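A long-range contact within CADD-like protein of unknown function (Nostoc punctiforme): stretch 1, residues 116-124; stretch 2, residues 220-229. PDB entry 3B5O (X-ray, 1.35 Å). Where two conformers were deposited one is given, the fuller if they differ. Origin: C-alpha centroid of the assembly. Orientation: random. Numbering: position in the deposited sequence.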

ATOM      1  N   PRO A 116       4.863  14.148  -5.432  1.00 14.03           N
ATOM      2  CA  PRO A 116       3.672  13.477  -5.932  1.00 14.47           C
ATOM      3  C   PRO A 116       3.119  14.141  -7.179  1.00 13.67           C
ATOM      4  O   PRO A 116       3.060  15.376  -7.279  1.00 15.19           O
ATOM      5  CB  PRO A 116       2.676  13.583  -4.793  1.00 14.90           C
ATOM      6  CG  PRO A 116       3.376  14.088  -3.659  1.00 19.82           C
ATOM      7  CD  PRO A 116       4.677  14.667  -4.069  1.00 15.40           C
ATOM      8  N   SER A 117       2.722  13.289  -8.117  1.00 13.93           N
ATOM      9  CA  SER A 117       2.008  13.727  -9.288  1.00 13.32           C
ATOM     10  C   SER A 117       0.589  14.191  -8.951  1.00 13.67           C
ATOM     11  O   SER A 117       0.127  14.081  -7.812  1.00 14.29           O
ATOM     12  CB  SER A 117       1.957  12.579 -10.298  1.00 13.67           C
ATOM     13  OG  SER A 117       1.115  11.541  -9.796  1.00 14.41           O
ATOM     14  N   VAL A 118      -0.141  14.672  -9.950  1.00 13.08           N
ATOM     15  CA  VAL A 118      -1.551  14.967  -9.733  1.00 12.92           C
ATOM     16  C   VAL A 118      -2.246  13.756  -9.100  1.00 12.58           C
ATOM     17  O   VAL A 118      -2.986  13.901  -8.125  1.00 13.09           O
ATOM     18  CB  VAL A 118      -2.259  15.378 -11.044  1.00 13.32           C
ATOM     19  CG1 VAL A 118      -3.750  15.503 -10.873  1.00 15.93           C
ATOM     20  CG2 VAL A 118      -1.697  16.725 -11.585  1.00 16.10           C
ATOM     21  N   ALA A 119      -2.059  12.578  -9.701  1.00 12.32           N
ATOM     22  CA  ALA A 119      -2.735  11.369  -9.195  1.00 12.05           C
ATOM     23  C   ALA A 119      -2.303  11.005  -7.773  1.00 11.52           C
ATOM     24  O   ALA A 119      -3.130  10.652  -6.934  1.00 12.01           O
ATOM     25  CB  ALA A 119      -2.488  10.178 -10.117  1.00 13.94           C
ATOM     26  N   THR A 120      -1.008  11.054  -7.501  1.00 11.23           N
ATOM     27  CA  THR A 120      -0.516  10.691  -6.180  1.00 10.89           C
ATOM     28  C   THR A 120      -0.937  11.700  -5.123  1.00 11.70           C
ATOM     29  O   THR A 120      -1.323  11.322  -4.006  1.00 11.97           O
ATOM     30  CB  THR A 120       0.969  10.460  -6.210  1.00 11.78           C
ATOM     31  OG1 THR A 120       1.241   9.493  -7.244  1.00 12.83           O
ATOM     32  CG2 THR A 120       1.498   9.955  -4.855  1.00 13.39           C
ATOM     33  N   SER A 121      -0.923  12.976  -5.476  0.50 11.45           N
ATOM     34  CA  SER A 121      -1.392  13.981  -4.533  0.50 11.73           C
ATOM     35  C   SER A 121      -2.886  13.774  -4.227  0.50 12.10           C
ATOM     36  O   SER A 121      -3.325  13.908  -3.081  0.50 13.26           O
ATOM     37  CB  SER A 121      -1.114  15.386  -5.065  0.50 12.25           C
ATOM     38  OG  SER A 121      -1.643  16.351  -4.178  0.50 15.38           O
ATOM     39  N   LYS A 122      -3.669  13.460  -5.254  1.00 12.26           N
ATOM     40  CA  LYS A 122      -5.082  13.183  -5.066  1.00 12.58           C
ATOM     41  C   LYS A 122      -5.292  11.969  -4.169  1.00 12.68           C
ATOM     42  O   LYS A 122      -6.145  11.993  -3.279  1.00 12.20           O
ATOM     43  CB  LYS A 122      -5.731  13.000  -6.452  1.00 13.46           C
ATOM     44  CG  LYS A 122      -7.183  12.588  -6.477  1.00 15.14           C
ATOM     45  CD  LYS A 122      -7.687  12.563  -7.986  1.00 17.74           C
ATOM     46  CE  LYS A 122      -9.018  11.948  -8.229  1.00 20.69           C
ATOM     47  NZ  LYS A 122      -8.993  10.512  -7.999  1.00 19.14           N
ATOM     48  N   LEU A 123      -4.490  10.928  -4.374  1.00 11.39           N
ATOM     49  CA  LEU A 123      -4.544   9.760  -3.486  1.00 11.57           C
ATOM     50  C   LEU A 123      -4.290  10.176  -2.039  1.00 10.85           C
ATOM     51  O   LEU A 123      -5.043   9.826  -1.144  1.00 11.59           O
ATOM     52  CB  LEU A 123      -3.476   8.745  -3.883  1.00 12.56           C
ATOM     53  CG  LEU A 123      -3.276   7.579  -2.894  1.00 12.49           C
ATOM     54  CD1 LEU A 123      -4.468   6.621  -2.890  1.00 14.44           C
ATOM     55  CD2 LEU A 123      -1.940   6.864  -3.174  1.00 15.71           C
ATOM     56  N   LEU A 124      -3.231  10.944  -1.816  1.00 11.75           N
ATOM     57  CA  LEU A 124      -2.872  11.286  -0.445  1.00 12.43           C
ATOM     58  C   LEU A 124      -3.938  12.146   0.223  1.00 12.18           C
ATOM     59  O   LEU A 124      -4.236  11.965   1.403  1.00 13.17           O
ATOM     60  CB  LEU A 124      -1.510  11.965  -0.411  1.00 12.69           C
ATOM     61  CG  LEU A 124      -0.330  11.093  -0.856  1.00 12.84           C
ATOM     62  CD1 LEU A 124       0.940  11.942  -0.932  1.00 15.54           C
ATOM     63  CD2 LEU A 124      -0.140   9.878   0.049  1.00 14.90           C
ATOM     64  N   VAL A 220      -8.190   3.498  -7.897  0.50 11.06           N
ATOM     65  CA  VAL A 220      -8.264   4.707  -8.699  0.50 11.76           C
ATOM     66  C   VAL A 220      -6.866   5.264  -8.983  0.50 11.18           C
ATOM     67  O   VAL A 220      -6.562   5.635 -10.100  0.50 12.51           O
ATOM     68  CB  VAL A 220      -9.213   5.755  -8.044  0.50 12.15           C
ATOM     69  CG1 VAL A 220      -8.944   7.151  -8.590  0.50 11.99           C
ATOM     70  CG2 VAL A 220     -10.682   5.331  -8.260  0.50 12.21           C
ATOM     71  N   TRP A 221      -6.009   5.277  -7.972  1.00 11.44           N
ATOM     72  CA  TRP A 221      -4.629   5.743  -8.128  1.00 10.88           C
ATOM     73  C   TRP A 221      -3.854   4.930  -9.138  1.00 11.31           C
ATOM     74  O   TRP A 221      -3.211   5.492 -10.027  1.00 12.45           O
ATOM     75  CB  TRP A 221      -3.934   5.742  -6.779  1.00 11.31           C
ATOM     76  CG  TRP A 221      -2.492   6.083  -6.757  1.00 11.33           C
ATOM     77  CD1 TRP A 221      -1.911   7.251  -7.128  1.00 12.33           C
ATOM     78  CD2 TRP A 221      -1.462   5.261  -6.210  1.00 12.18           C
ATOM     79  NE1 TRP A 221      -0.563   7.189  -6.898  1.00 13.17           N
ATOM     80  CE2 TRP A 221      -0.261   5.992  -6.302  1.00 13.57           C
ATOM     81  CE3 TRP A 221      -1.442   3.981  -5.635  1.00 14.41           C
ATOM     82  CZ2 TRP A 221       0.944   5.499  -5.814  1.00 15.12           C
ATOM     83  CZ3 TRP A 221      -0.257   3.480  -5.166  1.00 15.92           C
ATOM     84  CH2 TRP A 221       0.936   4.243  -5.264  1.00 15.69           C
ATOM     85  N   TRP A 222      -3.913   3.615  -9.031  1.00 11.22           N
ATOM     86  CA  TRP A 222      -3.206   2.780 -10.007  1.00 11.08           C
ATOM     87  C   TRP A 222      -3.675   3.074 -11.433  1.00 11.73           C
ATOM     88  O   TRP A 222      -2.875   3.135 -12.354  1.00 12.73           O
ATOM     89  CB  TRP A 222      -3.399   1.291  -9.674  1.00 13.12           C
ATOM     90  CG  TRP A 222      -2.454   0.794  -8.627  1.00 12.90           C
ATOM     91  CD1 TRP A 222      -2.714   0.547  -7.311  1.00 13.51           C
ATOM     92  CD2 TRP A 222      -1.064   0.541  -8.812  1.00 13.79           C
ATOM     93  NE1 TRP A 222      -1.575   0.130  -6.662  1.00 15.23           N
ATOM     94  CE2 TRP A 222      -0.545   0.123  -7.570  1.00 15.26           C
ATOM     95  CE3 TRP A 222      -0.205   0.619  -9.919  1.00 15.70           C
ATOM     96  CZ2 TRP A 222       0.780  -0.224  -7.410  1.00 18.25           C
ATOM     97  CZ3 TRP A 222       1.109   0.282  -9.747  1.00 19.87           C
ATOM     98  CH2 TRP A 222       1.589  -0.130  -8.510  1.00 19.61           C
ATOM     99  N   GLN A 223      -4.984   3.237 -11.605  1.00 12.01           N
ATOM    100  CA  GLN A 223      -5.549   3.536 -12.915  1.00 13.50           C
ATOM    101  C   GLN A 223      -5.050   4.886 -13.422  1.00 12.86           C
ATOM    102  O   GLN A 223      -4.645   5.033 -14.583  1.00 14.22           O
ATOM    103  CB  GLN A 223      -7.072   3.490 -12.852  1.00 13.98           C
ATOM    104  CG  GLN A 223      -7.587   2.095 -12.547  1.00 16.17           C
ATOM    105  CD  GLN A 223      -9.062   2.022 -12.273  1.00 18.56           C
ATOM    106  OE1 GLN A 223      -9.667   2.960 -11.746  1.00 20.90           O
ATOM    107  NE2 GLN A 223      -9.666   0.868 -12.627  1.00 22.73           N
ATOM    108  N   GLU A 224      -5.031   5.878 -12.536  1.00 12.98           N
ATOM    109  CA  GLU A 224      -4.638   7.215 -12.944  1.00 14.14           C
ATOM    110  C   GLU A 224      -3.152   7.294 -13.203  1.00 13.84           C
ATOM    111  O   GLU A 224      -2.705   8.020 -14.117  1.00 15.10           O
ATOM    112  CB  GLU A 224      -5.038   8.237 -11.870  1.00 15.20           C
ATOM    113  CG  GLU A 224      -6.514   8.428 -11.772  1.00 16.05           C
ATOM    114  CD  GLU A 224      -6.959   9.196 -10.539  1.00 17.83           C
ATOM    115  OE1 GLU A 224      -6.116   9.467  -9.684  1.00 21.97           O
ATOM    116  OE2 GLU A 224      -8.148   9.504 -10.468  1.00 24.59           O
ATOM    117  N   LEU A 225      -2.383   6.561 -12.418  0.50 13.13           N
ATOM    118  CA  LEU A 225      -0.937   6.530 -12.583  0.50 13.73           C
ATOM    119  C   LEU A 225      -0.511   5.814 -13.877  0.50 14.43           C
ATOM    120  O   LEU A 225       0.510   6.152 -14.485  0.50 15.00           O
ATOM    121  CB  LEU A 225      -0.327   5.879 -11.353  0.50 13.73           C
ATOM    122  CG  LEU A 225       1.180   5.823 -11.280  0.50 13.83           C
ATOM    123  CD1 LEU A 225       1.758   7.218 -11.188  0.50 14.44           C
ATOM    124  CD2 LEU A 225       1.604   5.026 -10.072  0.50 14.09           C
ATOM    125  N   ALA A 226      -1.272   4.807 -14.290  1.00 13.58           N
ATOM    126  CA  ALA A 226      -1.044   4.189 -15.599  1.00 13.95           C
ATOM    127  C   ALA A 226      -1.274   5.190 -16.750  1.00 14.80           C
ATOM    128  O   ALA A 226      -0.489   5.243 -17.703  1.00 16.57           O
ATOM    129  CB  ALA A 226      -1.934   2.950 -15.771  1.00 15.47           C
ATOM    130  N   GLN A 227      -2.331   5.990 -16.654  1.00 14.62           N
ATOM    131  CA  GLN A 227      -2.605   7.025 -17.646  1.00 14.78           C
ATOM    132  C   GLN A 227      -1.545   8.122 -17.636  1.00 15.42           C
ATOM    133  O   GLN A 227      -1.086   8.551 -18.697  1.00 16.60           O
ATOM    134  CB  GLN A 227      -4.010   7.596 -17.456  1.00 16.47           C
ATOM    135  CG  GLN A 227      -4.365   8.742 -18.404  1.00 19.26           C
ATOM    136  CD  GLN A 227      -4.208   8.378 -19.865  1.00 28.33           C
ATOM    137  OE1 GLN A 227      -3.805   9.213 -20.682  1.00 32.95           O
ATOM    138  NE2 GLN A 227      -4.508   7.127 -20.202  1.00 28.22           N
ATOM    139  N   GLU A 228      -1.137   8.584 -16.458  1.00 14.64           N
ATOM    140  CA  GLU A 228      -0.067   9.570 -16.399  1.00 15.82           C
ATOM    141  C   GLU A 228       1.180   9.050 -17.095  1.00 15.92           C
ATOM    142  O   GLU A 228       1.815   9.768 -17.874  1.00 18.04           O
ATOM    143  CB  GLU A 228       0.271   9.937 -14.947  1.00 14.58           C
ATOM    144  CG  GLU A 228      -0.751  10.785 -14.293  1.00 14.37           C
ATOM    145  CD  GLU A 228      -0.411  11.142 -12.848  1.00 15.89           C
ATOM    146  OE1 GLU A 228       0.486  10.507 -12.244  1.00 16.65           O
ATOM    147  OE2 GLU A 228      -1.095  12.045 -12.340  1.00 15.55           O
ATOM    148  N   ALA A 229       1.525   7.792 -16.813  1.00 14.92           N
ATOM    149  CA  ALA A 229       2.754   7.213 -17.333  1.00 17.05           C
ATOM    150  C   ALA A 229       2.701   7.173 -18.852  1.00 19.35           C
ATOM    151  O   ALA A 229       3.635   7.622 -19.523  1.00 20.74           O
ATOM    152  CB  ALA A 229       2.983   5.840 -16.763  1.00 17.08           C
TER
HETATM  153  O   HOH W   1      -5.501   9.151  -7.283  1.00 17.98           O

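This is a nearly antiparallel packing of two helices in which polar side chains bind the start of one helix to the flank of the other, around a small apolar center. The axes of helices 118-124 and 220-229 approach to 9.1 Å at 166°, and the backbones are nearest at Ala 119 and Glu 224, whose CA atoms lie 5.9 Å apart. Alanine suits this place: its short side chain is a knob among Trp 221, Glu 224, Leu 225 and Glu 228, with CB 3.7 Å from CB of Glu 224.

At the N terminus of the first helix, the backbone NH groups have no preceding turn to supply acceptors. Ser 117, at the N-cap, provides one: its OG accepts from Thr 120 N at 3.2 Å. The same OG donates to OE1 of Glu 228 at 2.7 Å, while Ala 119 N donates to Glu 228 OE2 at 2.9 Å. A single carboxylate, negatively charged and two-pronged, thus engages both the capping side chain and a free amide of the first turn.

Trp 221 combines two kinds of contact. Along its edge, NE1 donates to OG1 of Thr 120 at 2.9 Å with an almost straight angle of 168°, so the indole's polar group is satisfied although the residue is buried. Over one face lies Leu 123, whose CD2 is 3.6 Å from the centroid of the five-membered ring and 15° off its normal, a CH-pi contact that a branched aliphatic side chain makes readily.

Toward the more exposed side, the long side chain of Lys 122 brings NZ within 2.8 Å of OE2 of Glu 224, forming a salt bridge. The other oxygen of that carboxylate, OE1, accepts from a water at 2.5 Å; the water also donates to Ala 119 O at 2.8 Å, bridging the two helices.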